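Local coordinates for MupZ (Pseudomonas fluorescens, PDB 6FXD), which acts, probably as an epoxide hydrolase, with a Rieske oxygenase in the reaction cascade that creates oxygen heterocycles during mupirocin biosynthesis, at residues A[27-32]-A[68-73]; A[39-44]-A[62-67]; A[48-53]-A[85-90]; A[102-107]-A[121-126]. One frame throughout, in Å; residues are numbered along the deposited sequence.

Contact 1 (A[27-32]-A[68-73]); sequences MPYFEI and QGHCRE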
loop_
_atom_site.group_PDB
_atom_site.type_symbol
_atom_site.label_atom_id
_atom_site.label_comp_id
_atom_site.label_asym_id
_atom_site.label_seq_id
_atom_site.Cartn_x
_atom_site.Cartn_y
_atom_site.Cartn_z
ATOM N N MET A 27 -4.123 20.608 -9.165
ATOM C CA MET A 27 -4.690 21.815 -8.563
ATOM C C MET A 27 -3.903 23.042 -9.000
ATOM O O MET A 27 -2.883 23.382 -8.380
ATOM C CB MET A 27 -4.698 21.739 -7.037
ATOM C CG MET A 27 -5.522 20.585 -6.475
ATOM S SD MET A 27 -5.845 20.710 -4.723
ATOM C CE MET A 27 -4.156 20.656 -4.080
ATOM N N PRO A 28 -4.336 23.733 -10.047
ATOM C CA PRO A 28 -3.804 25.073 -10.310
ATOM C C PRO A 28 -4.445 26.103 -9.395
ATOM O O PRO A 28 -5.643 26.033 -9.104
ATOM C CB PRO A 28 -4.247 25.330 -11.748
ATOM C CG PRO A 28 -5.531 24.552 -11.850
ATOM C CD PRO A 28 -5.321 23.303 -11.054
ATOM N N TYR A 29 -3.624 27.049 -8.926
ATOM C CA TYR A 29 -4.056 28.202 -8.145
ATOM C C TYR A 29 -3.839 29.437 -9.010
ATOM O O TYR A 29 -2.743 29.627 -9.554
ATOM C CB TYR A 29 -3.269 28.330 -6.825
ATOM C CG TYR A 29 -3.625 27.259 -5.828
ATOM C CD1 TYR A 29 -3.136 25.974 -5.981
ATOM C CD2 TYR A 29 -4.462 27.524 -4.738
ATOM C CE1 TYR A 29 -3.431 24.971 -5.043
ATOM C CE2 TYR A 29 -4.782 26.525 -3.815
ATOM C CZ TYR A 29 -4.256 25.255 -3.975
ATOM O OH TYR A 29 -4.571 24.256 -3.081
ATOM N N PHE A 30 -4.869 30.268 -9.129
ATOM C CA PHE A 30 -4.870 31.406 -10.039
ATOM C C PHE A 30 -4.838 32.714 -9.265
ATOM O O PHE A 30 -5.545 32.871 -8.264
ATOM C CB PHE A 30 -6.115 31.421 -10.929
ATOM C CG PHE A 30 -6.328 30.159 -11.705
ATOM C CD1 PHE A 30 -7.021 29.088 -11.163
ATOM C CD2 PHE A 30 -5.888 30.056 -13.023
ATOM C CE1 PHE A 30 -7.236 27.930 -11.888
ATOM C CE2 PHE A 30 -6.114 28.896 -13.757
ATOM C CZ PHE A 30 -6.776 27.835 -13.185
ATOM N N GLU A 31 -4.029 33.653 -9.740
ATOM C CA GLU A 31 -4.091 35.037 -9.297
ATOM C C GLU A 31 -4.876 35.778 -10.375
ATOM O O GLU A 31 -4.396 35.905 -11.498
ATOM C CB GLU A 31 -2.682 35.613 -9.147
ATOM C CG GLU A 31 -2.672 37.025 -8.589
ATOM C CD GLU A 31 -1.281 37.570 -8.360
ATOM O OE1 GLU A 31 -0.418 36.813 -7.865
ATOM O OE2 GLU A 31 -1.057 38.762 -8.676
ATOM N N ILE A 32 -6.063 36.263 -10.031
ATOM C CA ILE A 32 -6.994 36.862 -10.994
ATOM C C ILE A 32 -7.107 38.348 -10.666
ATOM O O ILE A 32 -7.579 38.693 -9.574
ATOM C CB ILE A 32 -8.372 36.189 -10.919
ATOM C CG1 ILE A 32 -8.249 34.659 -10.981
ATOM C CG2 ILE A 32 -9.262 36.688 -12.063
ATOM C CD1 ILE A 32 -9.464 33.934 -10.482
ATOM N N GLN A 68 -8.384 34.898 -5.440
ATOM C CA GLN A 68 -7.559 33.703 -5.592
ATOM C C GLN A 68 -8.452 32.576 -6.098
ATOM O O GLN A 68 -9.333 32.108 -5.376
ATOM C CB GLN A 68 -6.953 33.316 -4.251
ATOM C CG GLN A 68 -6.101 34.383 -3.602
ATOM C CD GLN A 68 -5.647 33.952 -2.220
ATOM O OE1 GLN A 68 -4.994 32.917 -2.069
ATOM N NE2 GLN A 68 -6.010 34.721 -1.208
ATOM N N GLY A 69 -8.239 32.140 -7.332
ATOM C CA GLY A 69 -9.007 31.055 -7.888
ATOM C C GLY A 69 -8.308 29.718 -7.721
ATOM O O GLY A 69 -7.113 29.650 -7.442
ATOM N N HIS A 70 -9.077 28.651 -7.907
ATOM C CA HIS A 70 -8.535 27.306 -7.747
ATOM C C HIS A 70 -9.380 26.345 -8.569
ATOM O O HIS A 70 -10.597 26.531 -8.674
ATOM C CB HIS A 70 -8.590 26.922 -6.262
ATOM C CG HIS A 70 -8.241 25.499 -5.971
ATOM N ND1 HIS A 70 -9.178 24.489 -5.952
ATOM C CD2 HIS A 70 -7.063 24.922 -5.631
ATOM C CE1 HIS A 70 -8.591 23.352 -5.614
ATOM N NE2 HIS A 70 -7.305 23.586 -5.433
ATOM N N CYS A 71 -8.749 25.325 -9.146
ATOM C CA CYS A 71 -9.476 24.225 -9.763
ATOM C C CYS A 71 -9.045 22.918 -9.114
ATOM O O CYS A 71 -7.846 22.683 -8.936
ATOM C CB CYS A 71 -9.222 24.175 -11.269
ATOM S SG CYS A 71 -10.449 23.130 -12.131
ATOM N N ARG A 72 -10.013 22.078 -8.749
ATOM C CA ARG A 72 -9.739 20.728 -8.253
ATOM C C ARG A 72 -10.065 19.779 -9.401
ATOM O O ARG A 72 -11.221 19.691 -9.823
ATOM C CB ARG A 72 -10.610 20.426 -7.032
ATOM C CG ARG A 72 -10.210 19.132 -6.299
ATOM C CD ARG A 72 -11.306 18.554 -5.405
ATOM N NE ARG A 72 -11.892 19.598 -4.572
ATOM C CZ ARG A 72 -12.925 19.428 -3.750
ATOM N NH1 ARG A 72 -13.504 18.239 -3.631
ATOM N NH2 ARG A 72 -13.388 20.455 -3.054
ATOM N N GLU A 73 -9.047 19.113 -9.944
ATOM C CA GLU A 73 -9.185 18.247 -11.105
ATOM C C GLU A 73 -8.800 16.840 -10.684
ATOM O O GLU A 73 -7.656 16.607 -10.296
ATOM C CB GLU A 73 -8.253 18.724 -12.214
ATOM C CG GLU A 73 -8.204 20.243 -12.383
ATOM C CD GLU A 73 -7.307 20.709 -13.517
ATOM O OE1 GLU A 73 -6.747 19.848 -14.233
ATOM O OE2 GLU A 73 -7.155 21.941 -13.676
#

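Contact 2 (A[39-44]-A[62-67]); sequences AFKAYC and FSFNGT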
loop_
_atom_site.group_PDB
_atom_site.type_symbol
_atom_site.label_atom_id
_atom_site.label_comp_id
_atom_site.label_asym_id
_atom_site.label_seq_id
_atom_site.Cartn_x
_atom_site.Cartn_y
_atom_site.Cartn_z
ATOM N N ALA A 39 -15.159 37.887 -15.671
ATOM C CA ALA A 39 -14.879 37.204 -16.928
ATOM C C ALA A 39 -14.267 35.826 -16.681
ATOM O O ALA A 39 -14.600 34.858 -17.374
ATOM C CB ALA A 39 -13.962 38.059 -17.809
ATOM N N PHE A 40 -13.333 35.726 -15.727
ATOM C CA PHE A 40 -12.776 34.425 -15.381
ATOM C C PHE A 40 -13.869 33.450 -14.962
ATOM O O PHE A 40 -13.914 32.312 -15.437
ATOM C CB PHE A 40 -11.743 34.603 -14.263
ATOM C CG PHE A 40 -10.998 33.332 -13.893
ATOM C CD1 PHE A 40 -11.557 32.403 -13.032
ATOM C CD2 PHE A 40 -9.737 33.081 -14.421
ATOM C CE1 PHE A 40 -10.882 31.229 -12.704
ATOM C CE2 PHE A 40 -9.041 31.902 -14.084
ATOM C CZ PHE A 40 -9.608 30.983 -13.239
ATOM N N LYS A 41 -14.772 33.891 -14.080
ATOM C CA LYS A 41 -15.857 33.019 -13.639
ATOM C C LYS A 41 -16.768 32.600 -14.796
ATOM O O LYS A 41 -17.244 31.460 -14.841
ATOM C CB LYS A 41 -16.634 33.695 -12.513
ATOM C CG LYS A 41 -15.784 33.830 -11.245
ATOM C CD LYS A 41 -16.594 34.363 -10.062
ATOM C CE LYS A 41 -15.726 34.428 -8.778
ATOM N NZ LYS A 41 -16.557 34.637 -7.575
ATOM N N ALA A 42 -17.021 33.503 -15.747
ATOM C CA ALA A 42 -17.817 33.133 -16.917
ATOM C C ALA A 42 -17.120 32.046 -17.730
ATOM O O ALA A 42 -17.763 31.087 -18.192
ATOM C CB ALA A 42 -18.062 34.375 -17.762
ATOM N N TYR A 43 -15.812 32.201 -17.961
ATOM C CA TYR A 43 -15.081 31.197 -18.726
ATOM C C TYR A 43 -15.036 29.853 -18.020
ATOM O O TYR A 43 -14.796 28.833 -18.658
ATOM C CB TYR A 43 -13.669 31.668 -19.032
ATOM C CG TYR A 43 -13.563 32.344 -20.344
ATOM C CD1 TYR A 43 -13.547 31.603 -21.510
ATOM C CD2 TYR A 43 -13.505 33.722 -20.425
ATOM C CE1 TYR A 43 -13.460 32.227 -22.739
ATOM C CE2 TYR A 43 -13.417 34.357 -21.653
ATOM C CZ TYR A 43 -13.395 33.601 -22.801
ATOM O OH TYR A 43 -13.299 34.232 -24.024
ATOM N N CYS A 44 -15.164 29.838 -16.693
ATOM C CA CYS A 44 -15.161 28.560 -15.992
ATOM C C CYS A 44 -16.240 27.627 -16.528
ATOM O O CYS A 44 -16.028 26.414 -16.594
ATOM C CB CYS A 44 -15.359 28.773 -14.503
ATOM S SG CYS A 44 -13.856 29.378 -13.634
ATOM N N PHE A 62 -14.301 24.598 -9.748
ATOM C CA PHE A 62 -13.616 25.859 -9.477
ATOM C C PHE A 62 -14.107 26.461 -8.165
ATOM O O PHE A 62 -15.318 26.522 -7.911
ATOM C CB PHE A 62 -13.854 26.875 -10.601
ATOM C CG PHE A 62 -13.118 26.562 -11.868
ATOM C CD1 PHE A 62 -11.777 26.935 -12.041
ATOM C CD2 PHE A 62 -13.757 25.883 -12.899
ATOM C CE1 PHE A 62 -11.112 26.653 -13.232
ATOM C CE2 PHE A 62 -13.088 25.590 -14.074
ATOM C CZ PHE A 62 -11.777 25.969 -14.240
ATOM N N SER A 63 -13.168 26.944 -7.350
ATOM C CA SER A 63 -13.460 27.579 -6.068
ATOM C C SER A 63 -12.668 28.874 -5.954
ATOM O O SER A 63 -11.674 29.072 -6.651
ATOM C CB SER A 63 -13.049 26.697 -4.883
ATOM O OG SER A 63 -13.640 25.423 -4.974
ATOM N N PHE A 64 -13.097 29.746 -5.043
ATOM C CA PHE A 64 -12.523 31.085 -4.947
ATOM C C PHE A 64 -12.354 31.528 -3.505
ATOM O O PHE A 64 -13.235 31.322 -2.663
ATOM C CB PHE A 64 -13.380 32.113 -5.730
ATOM C CG PHE A 64 -13.462 31.793 -7.198
ATOM C CD1 PHE A 64 -14.450 30.929 -7.678
ATOM C CD2 PHE A 64 -12.536 32.315 -8.084
ATOM C CE1 PHE A 64 -14.493 30.587 -9.008
ATOM C CE2 PHE A 64 -12.599 31.993 -9.443
ATOM C CZ PHE A 64 -13.574 31.118 -9.887
ATOM N N ASN A 65 -11.188 32.108 -3.234
ATOM C CA ASN A 65 -10.882 32.822 -2.002
ATOM C C ASN A 65 -10.676 34.266 -2.453
ATOM O O ASN A 65 -9.548 34.695 -2.710
ATOM C CB ASN A 65 -9.624 32.236 -1.389
ATOM C CG ASN A 65 -9.272 32.869 -0.048
ATOM O OD1 ASN A 65 -10.028 33.670 0.488
ATOM N ND2 ASN A 65 -8.130 32.478 0.511
ATOM N N GLY A 66 -11.775 35.005 -2.574
ATOM C CA GLY A 66 -11.728 36.332 -3.175
ATOM C C GLY A 66 -11.237 36.263 -4.615
ATOM O O GLY A 66 -11.844 35.614 -5.477
ATOM N N THR A 67 -10.135 36.952 -4.917
ATOM C CA THR A 67 -9.558 36.903 -6.258
ATOM C C THR A 67 -8.568 35.752 -6.448
ATOM O O THR A 67 -7.960 35.640 -7.517
ATOM C CB THR A 67 -8.899 38.240 -6.630
ATOM O OG1 THR A 67 -7.861 38.530 -5.689
ATOM C CG2 THR A 67 -9.900 39.385 -6.587
HETATM O O HOH W 1 -14.617 35.541 -5.577
#

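Contact 3 (A[48-53]-A[85-90]); sequences IEKTSK and LVNIAE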
loop_
_atom_site.group_PDB
_atom_site.type_symbol
_atom_site.label_atom_id
_atom_site.label_comp_id
_atom_site.label_asym_id
_atom_site.label_seq_id
_atom_site.Cartn_x
_atom_site.Cartn_y
_atom_site.Cartn_z
ATOM N N ILE A 48 -15.528 23.893 -17.912
ATOM C CA ILE A 48 -16.247 22.746 -17.365
ATOM C C ILE A 48 -16.948 21.971 -18.477
ATOM O O ILE A 48 -16.942 20.736 -18.506
ATOM C CB ILE A 48 -17.239 23.197 -16.279
ATOM C CG1 ILE A 48 -16.481 23.635 -15.022
ATOM C CG2 ILE A 48 -18.203 22.086 -15.967
ATOM C CD1 ILE A 48 -17.290 24.505 -14.101
ATOM N N GLU A 49 -17.599 22.678 -19.395
ATOM C CA GLU A 49 -18.279 21.960 -20.461
ATOM C C GLU A 49 -17.302 21.134 -21.280
ATOM O O GLU A 49 -17.593 19.985 -21.647
ATOM C CB GLU A 49 -18.995 22.969 -21.350
ATOM C CG GLU A 49 -20.006 22.343 -22.345
ATOM C CD GLU A 49 -19.372 21.768 -23.602
ATOM O OE1 GLU A 49 -18.314 22.272 -24.033
ATOM O OE2 GLU A 49 -19.965 20.817 -24.174
ATOM N N LYS A 50 -16.157 21.725 -21.622
ATOM C CA LYS A 50 -15.177 21.019 -22.438
ATOM C C LYS A 50 -14.637 19.798 -21.699
ATOM O O LYS A 50 -14.523 18.713 -22.277
ATOM C CB LYS A 50 -14.047 21.990 -22.785
ATOM C CG LYS A 50 -13.063 21.510 -23.838
ATOM C CD LYS A 50 -13.658 21.511 -25.229
ATOM C CE LYS A 50 -12.620 21.046 -26.243
ATOM N NZ LYS A 50 -13.230 20.412 -27.450
ATOM N N THR A 51 -14.342 19.960 -20.406
ATOM C CA THR A 51 -13.733 18.877 -19.634
ATOM C C THR A 51 -14.734 17.770 -19.328
ATOM O O THR A 51 -14.344 16.610 -19.169
ATOM C CB THR A 51 -13.134 19.473 -18.359
ATOM O OG1 THR A 51 -12.182 20.467 -18.731
ATOM C CG2 THR A 51 -12.458 18.422 -17.518
ATOM N N SER A 52 -16.028 18.092 -19.298
ATOM C CA SER A 52 -17.029 17.097 -18.930
ATOM C C SER A 52 -17.154 15.971 -19.943
ATOM O O SER A 52 -17.743 14.934 -19.614
ATOM C CB SER A 52 -18.406 17.744 -18.727
ATOM O OG SER A 52 -18.995 18.137 -19.953
ATOM N N LYS A 53 -16.619 16.139 -21.149
ATOM C CA LYS A 53 -16.647 15.101 -22.166
ATOM C C LYS A 53 -15.444 14.166 -22.097
ATOM O O LYS A 53 -15.341 13.252 -22.919
ATOM C CB LYS A 53 -16.752 15.740 -23.550
ATOM C CG LYS A 53 -18.080 16.443 -23.745
ATOM C CD LYS A 53 -17.903 17.887 -24.146
ATOM C CE LYS A 53 -18.121 18.038 -25.631
ATOM N NZ LYS A 53 -17.997 19.454 -26.047
ATOM N N LEU A 85 -4.891 17.839 -20.763
ATOM C CA LEU A 85 -3.937 18.804 -21.293
ATOM C C LEU A 85 -4.132 18.997 -22.789
ATOM O O LEU A 85 -4.136 20.132 -23.277
ATOM C CB LEU A 85 -2.523 18.297 -21.012
ATOM C CG LEU A 85 -1.449 19.320 -20.673
ATOM C CD1 LEU A 85 -1.756 19.895 -19.309
ATOM C CD2 LEU A 85 -0.081 18.659 -20.682
ATOM N N VAL A 86 -4.302 17.899 -23.530
ATOM C CA VAL A 86 -4.525 17.991 -24.971
ATOM C C VAL A 86 -5.889 18.602 -25.269
ATOM O O VAL A 86 -6.034 19.420 -26.192
ATOM C CB VAL A 86 -4.376 16.606 -25.628
ATOM C CG1 VAL A 86 -4.761 16.673 -27.107
ATOM C CG2 VAL A 86 -2.954 16.082 -25.456
ATOM N N ASN A 87 -6.915 18.190 -24.518
ATOM C CA ASN A 87 -8.282 18.632 -24.795
ATOM C C ASN A 87 -8.429 20.134 -24.588
ATOM O O ASN A 87 -9.124 20.818 -25.357
ATOM C CB ASN A 87 -9.244 17.876 -23.871
ATOM C CG ASN A 87 -10.712 18.219 -24.111
ATOM O OD1 ASN A 87 -11.161 18.315 -25.251
ATOM N ND2 ASN A 87 -11.470 18.359 -23.030
ATOM N N ILE A 88 -7.774 20.664 -23.555
ATOM C CA ILE A 88 -7.978 22.031 -23.111
ATOM C C ILE A 88 -6.965 22.995 -23.698
ATOM O O ILE A 88 -7.057 24.202 -23.441
ATOM C CB ILE A 88 -7.973 22.083 -21.566
ATOM C CG1 ILE A 88 -9.001 23.096 -21.065
ATOM C CG2 ILE A 88 -6.550 22.320 -21.017
ATOM C CD1 ILE A 88 -10.416 22.554 -21.085
ATOM N N ALA A 89 -6.009 22.503 -24.495
ATOM C CA ALA A 89 -4.893 23.344 -24.919
ATOM C C ALA A 89 -5.384 24.588 -25.636
ATOM O O ALA A 89 -4.927 25.703 -25.349
ATOM C CB ALA A 89 -3.948 22.542 -25.811
ATOM N N GLU A 90 -6.333 24.413 -26.556
ATOM C CA GLU A 90 -6.843 25.536 -27.327
ATOM C C GLU A 90 -7.568 26.546 -26.442
ATOM O O GLU A 90 -7.377 27.759 -26.604
ATOM C CB GLU A 90 -7.746 25.019 -28.441
ATOM C CG GLU A 90 -7.006 24.271 -29.524
ATOM C CD GLU A 90 -7.153 22.775 -29.372
ATOM O OE1 GLU A 90 -8.202 22.345 -28.847
ATOM O OE2 GLU A 90 -6.234 22.028 -29.768
#

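Contact 4 (A[102-107]-A[121-126]); sequences VRYEVH and AFMKPQ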
loop_
_atom_site.group_PDB
_atom_site.type_symbol
_atom_site.label_atom_id
_atom_site.label_comp_id
_atom_site.label_asym_id
_atom_site.label_seq_id
_atom_site.Cartn_x
_atom_site.Cartn_y
_atom_site.Cartn_z
ATOM N N VAL A 102 -0.102 30.694 -10.197
ATOM C CA VAL A 102 0.978 30.951 -9.246
ATOM C C VAL A 102 1.419 29.708 -8.487
ATOM O O VAL A 102 2.489 29.735 -7.867
ATOM C CB VAL A 102 0.614 32.085 -8.269
ATOM C CG1 VAL A 102 0.463 33.400 -9.032
ATOM C CG2 VAL A 102 -0.667 31.753 -7.498
ATOM N N ARG A 103 0.632 28.641 -8.498
ATOM C CA ARG A 103 0.997 27.366 -7.896
ATOM C C ARG A 103 0.310 26.287 -8.719
ATOM O O ARG A 103 -0.807 26.494 -9.193
ATOM C CB ARG A 103 0.542 27.262 -6.425
ATOM C CG ARG A 103 1.321 26.219 -5.620
ATOM C CD ARG A 103 0.620 25.691 -4.349
ATOM N NE ARG A 103 -0.262 26.655 -3.705
ATOM C CZ ARG A 103 -1.147 26.366 -2.749
ATOM N NH1 ARG A 103 -1.287 25.126 -2.293
ATOM N NH2 ARG A 103 -1.899 27.327 -2.248
ATOM N N TYR A 104 0.982 25.159 -8.928
ATOM C CA TYR A 104 0.380 24.040 -9.653
ATOM C C TYR A 104 0.836 22.751 -8.976
ATOM O O TYR A 104 2.011 22.378 -9.062
ATOM C CB TYR A 104 0.744 24.073 -11.143
ATOM C CG TYR A 104 0.080 22.985 -11.951
ATOM C CD1 TYR A 104 -1.282 23.026 -12.217
ATOM C CD2 TYR A 104 0.814 21.907 -12.436
ATOM C CE1 TYR A 104 -1.896 22.029 -12.954
ATOM C CE2 TYR A 104 0.213 20.905 -13.170
ATOM C CZ TYR A 104 -1.144 20.974 -13.431
ATOM O OH TYR A 104 -1.752 19.981 -14.157
ATOM N N GLU A 105 -0.089 22.077 -8.307
ATOM C CA GLU A 105 0.219 20.862 -7.561
ATOM C C GLU A 105 -0.374 19.650 -8.260
ATOM O O GLU A 105 -1.471 19.712 -8.811
ATOM C CB GLU A 105 -0.370 20.900 -6.152
ATOM C CG GLU A 105 0.144 22.026 -5.338
ATOM C CD GLU A 105 -0.304 21.978 -3.884
ATOM O OE1 GLU A 105 -0.953 20.991 -3.451
ATOM O OE2 GLU A 105 -0.023 22.958 -3.177
ATOM N N VAL A 106 0.343 18.533 -8.201
ATOM C CA VAL A 106 -0.139 17.273 -8.747
ATOM C C VAL A 106 0.047 16.220 -7.668
ATOM O O VAL A 106 1.168 16.023 -7.184
ATOM C CB VAL A 106 0.612 16.875 -10.029
ATOM C CG1 VAL A 106 0.100 15.542 -10.525
ATOM C CG2 VAL A 106 0.416 17.942 -11.118
ATOM N N HIS A 107 -1.034 15.540 -7.296
ATOM C CA HIS A 107 -1.016 14.516 -6.257
ATOM C C HIS A 107 -1.429 13.179 -6.846
ATOM O O HIS A 107 -2.387 13.110 -7.617
ATOM C CB HIS A 107 -2.010 14.851 -5.146
ATOM C CG HIS A 107 -1.737 16.147 -4.452
ATOM N ND1 HIS A 107 -1.433 16.214 -3.107
ATOM C CD2 HIS A 107 -1.717 17.421 -4.905
ATOM C CE1 HIS A 107 -1.256 17.477 -2.760
ATOM N NE2 HIS A 107 -1.409 18.227 -3.836
ATOM N N ALA A 121 6.573 19.144 -17.099
ATOM C CA ALA A 121 7.725 19.899 -16.609
ATOM C C ALA A 121 7.562 21.392 -16.870
ATOM O O ALA A 121 7.987 22.224 -16.057
ATOM C CB ALA A 121 9.006 19.375 -17.257
ATOM N N PHE A 122 6.923 21.751 -17.988
ATOM C CA PHE A 122 6.759 23.159 -18.339
ATOM C C PHE A 122 5.908 23.920 -17.329
ATOM O O PHE A 122 5.983 25.153 -17.278
ATOM C CB PHE A 122 6.182 23.295 -19.750
ATOM C CG PHE A 122 4.696 23.044 -19.836
ATOM C CD1 PHE A 122 4.202 21.751 -19.936
ATOM C CD2 PHE A 122 3.799 24.103 -19.837
ATOM C CE1 PHE A 122 2.841 21.521 -20.026
ATOM C CE2 PHE A 122 2.430 23.879 -19.927
ATOM C CZ PHE A 122 1.952 22.591 -20.027
ATOM N N MET A 123 5.102 23.217 -16.533
ATOM C CA MET A 123 4.285 23.832 -15.497
ATOM C C MET A 123 5.020 23.984 -14.175
ATOM O O MET A 123 4.450 24.545 -13.233
ATOM C CB MET A 123 3.022 23.002 -15.251
ATOM C CG MET A 123 2.024 23.033 -16.382
ATOM S SD MET A 123 1.351 24.686 -16.672
ATOM C CE MET A 123 0.692 25.109 -15.062
ATOM N N LYS A 124 6.260 23.499 -14.084
ATOM C CA LYS A 124 7.052 23.469 -12.856
ATOM C C LYS A 124 6.213 22.992 -11.661
ATOM O O LYS A 124 6.088 23.711 -10.666
ATOM C CB LYS A 124 7.688 24.825 -12.573
ATOM C CG LYS A 124 8.560 25.343 -13.715
ATOM C CD LYS A 124 8.842 26.836 -13.562
ATOM C CE LYS A 124 9.779 27.351 -14.651
ATOM N NZ LYS A 124 9.110 27.483 -15.974
ATOM N N PRO A 125 5.638 21.796 -11.733
ATOM C CA PRO A 125 4.658 21.399 -10.717
ATOM C C PRO A 125 5.293 21.023 -9.386
ATOM O O PRO A 125 6.471 20.662 -9.290
ATOM C CB PRO A 125 3.966 20.178 -11.345
ATOM C CG PRO A 125 4.406 20.154 -12.773
ATOM C CD PRO A 125 5.777 20.757 -12.763
ATOM N N GLN A 126 4.480 21.125 -8.348
ATOM C CA GLN A 126 4.807 20.552 -7.048
ATOM C C GLN A 126 4.176 19.165 -7.002
ATOM O O GLN A 126 2.948 19.038 -6.964
ATOM C CB GLN A 126 4.263 21.429 -5.922
ATOM C CG GLN A 126 4.963 22.771 -5.750
ATOM C CD GLN A 126 4.571 23.800 -6.795
ATOM O OE1 GLN A 126 3.386 24.067 -7.014
ATOM N NE2 GLN A 126 5.570 24.395 -7.438
HETATM O O HOH W 2 3.943 25.760 -9.188
#

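Contact 1 (A[27-32]-A[68-73])
Gln-68 and Phe-30 meet through backbone alone, Gln-68 CA lying 3.4 Å from the carbonyl O of Phe-30 where two antiparallel strands begin to pair. At Gly-69 two bonds close a hydrogen-bonded antiparallel pair with Phe-30: its N donates to Phe-30 O at 2.9 Å, and its carbonyl O takes one back from Phe-30 N. A CB here would run into CD1 of Ile-32, while the edge of the Phe-30 ring lies along the glycine carbonyl. His-70 follows on the other face of the sheet. With CG anti to the backbone N (chi1 172°), its imidazole presents an edge to the face of Tyr-29, CD2 coming 3.3 Å from Tyr-29 CZ, and NE2 gives a weak hydrogen bond, 3.3 Å long, to SD of Met-27. Cys-71 N donates to Pro-28 O at 3.2 Å, and its CB rests 3.8 Å from CG of Pro-28. Beyond it, OE2 of Glu-73 nears the proline CD at 3.5 Å; OE1 turns to Tyr-75. A ring and a weakly bonded thioether probably restrict how the imidazole turns, just where the second subunit arrives: its Glu-105 binds Tyr-29 OH, and its His-107 packs edge-to-face with His-70.

Contact 2 (A[39-44]-A[62-67])
Cys-44 presses its sulfur into the middle of the Phe-62 ring, SG standing 3.4 Å above the plane and over the centre of the face, in a Cys sulfur-aromatic contact. The thiol reaches down because SG is set beside the backbone N (chi1 -77°), and CB covers the CD2-CE2 side of the same face. One turn earlier on helix 37-51, Phe-40 is the larger bump. Its CD1 meets the rim of Phe-64 at CE2, 3.8 Å away, with the rings nearly perpendicular and neither over the other, while CE1 passes 4.4 Å from CD1 of Phe-62. Lys-41 covers one face of Phe-64: its extended chain slides across the ring, with CE 3.7 Å above the centre, and NZ makes a cation-pi contact at 4.5 Å from the ring centre. The ammonium also bonds a water, 2.9 Å from NZ, that reaches Gly-66 O, and forms a salt bridge with Glu-131 of the second subunit, whose strand extends the sheet past Phe-62 and Phe-64. Without the ring of Phe-62, as with an alanine here, the sulfur of Cys-44 would probably lose its aromatic bed and a gap would open between helix and strand. Between the helix and its own strand, then, cohesion is chiefly aromatic, with lysine covering an apolar face by its methylenes and sending its charge outward to the neighbouring subunit.

Contact 3 (A[48-53]-A[85-90])
Lys-50 and Ile-88 mark the nearest backbone approach, with CA atoms 7.3 Å apart, as the last turn of helix 37-51 meets the middle of helix 78-94. That closeness lets a side chain reach a main-chain group: Asn-87 ND2 donates to the carbonyl O of Lys-50 at 3.2 Å. The oxygen lies almost in the plane of the amide, whereas the amide nitrogen stands well above the carbonyl plane, 69° out of it. ND2 is also bonded to Glu-54, and the two acceptors together hold the amide's orientation. The Lys-50 chain bends at its second torsion (chi2 73°) and runs over the same amide, bringing CE 3.3 Å from Asn-87 OD1. On the inner side, CD1 of Ile-88 touches CG of Lys-50 at 4.0 Å and OG1 of Thr-51 at 3.6 Å, a hydroxyl already tied to Phe-47 O. Two helices packed on one face of four neighbouring antiparallel strands, 57-65, 68-75, 24-31 and 100-108, in the chain order beta-alpha-beta-beta-alpha-beta, are the mark of the ferredoxin-like fold.

Contact 4 (A[102-107]-A[121-126])
Tyr-104 N is shared by two acceptors, OE1 of Gln-126 at 3.3 Å and a water at 3.0 Å that also receives a bond from Gln-126 NE2. The glutamine chain, bent at its second torsion (chi2 76°), folds back to bring its amide there. Its backbone completes a parallel bridge with Glu-105: Gln-126 N donates to Tyr-104 O at 2.9 Å, and Val-106 N to Gln-126 O. On the other face, Met-123 lays CE over the Tyr-104 ring, 4.1 Å from its centroid, and Pro-125 CB meets the ring edge at CD2. The Glu-105 carboxylate takes a salt bridge from Arg-103 NH1 at OE2 (2.7 Å) and a bond from His-107 NE2 on the anti lone pair of OE1. Were Glu-105 an alanine, Arg-103 and His-107 would probably lose their shared anchor and Tyr-29 of the second subunit its acceptor. Strand and loop are joined by backbone and side-chain amides and by apolar packing on Tyr-104, while the carboxylate reaches the second subunit.

Read together, the four contacts assemble a ferredoxin-like domain with strand 126-135 added at its edge. Contact 1 joins the sheet's inner strands 24-31 and 68-75; contact 2, enclosed by it in sequence, sets helix 37-51 against the adjacent strand 57-65. The centres of contact 1 and contact 2 are about 8 Å apart. Contact 3, whose segments alternate with those of contacts 1 and 2, binds that helix to helix 78-94, about 17 Å from the centre of contact 2. Contact 4 comes last along the chain and brings strand 100-108, which hydrogen-bonds to 24-31, against the loop leading into strand 126-135. All four touch the second subunit, and the sheet continues into it beyond strand 57-65, so the elements that build the domain also form the subunit interface.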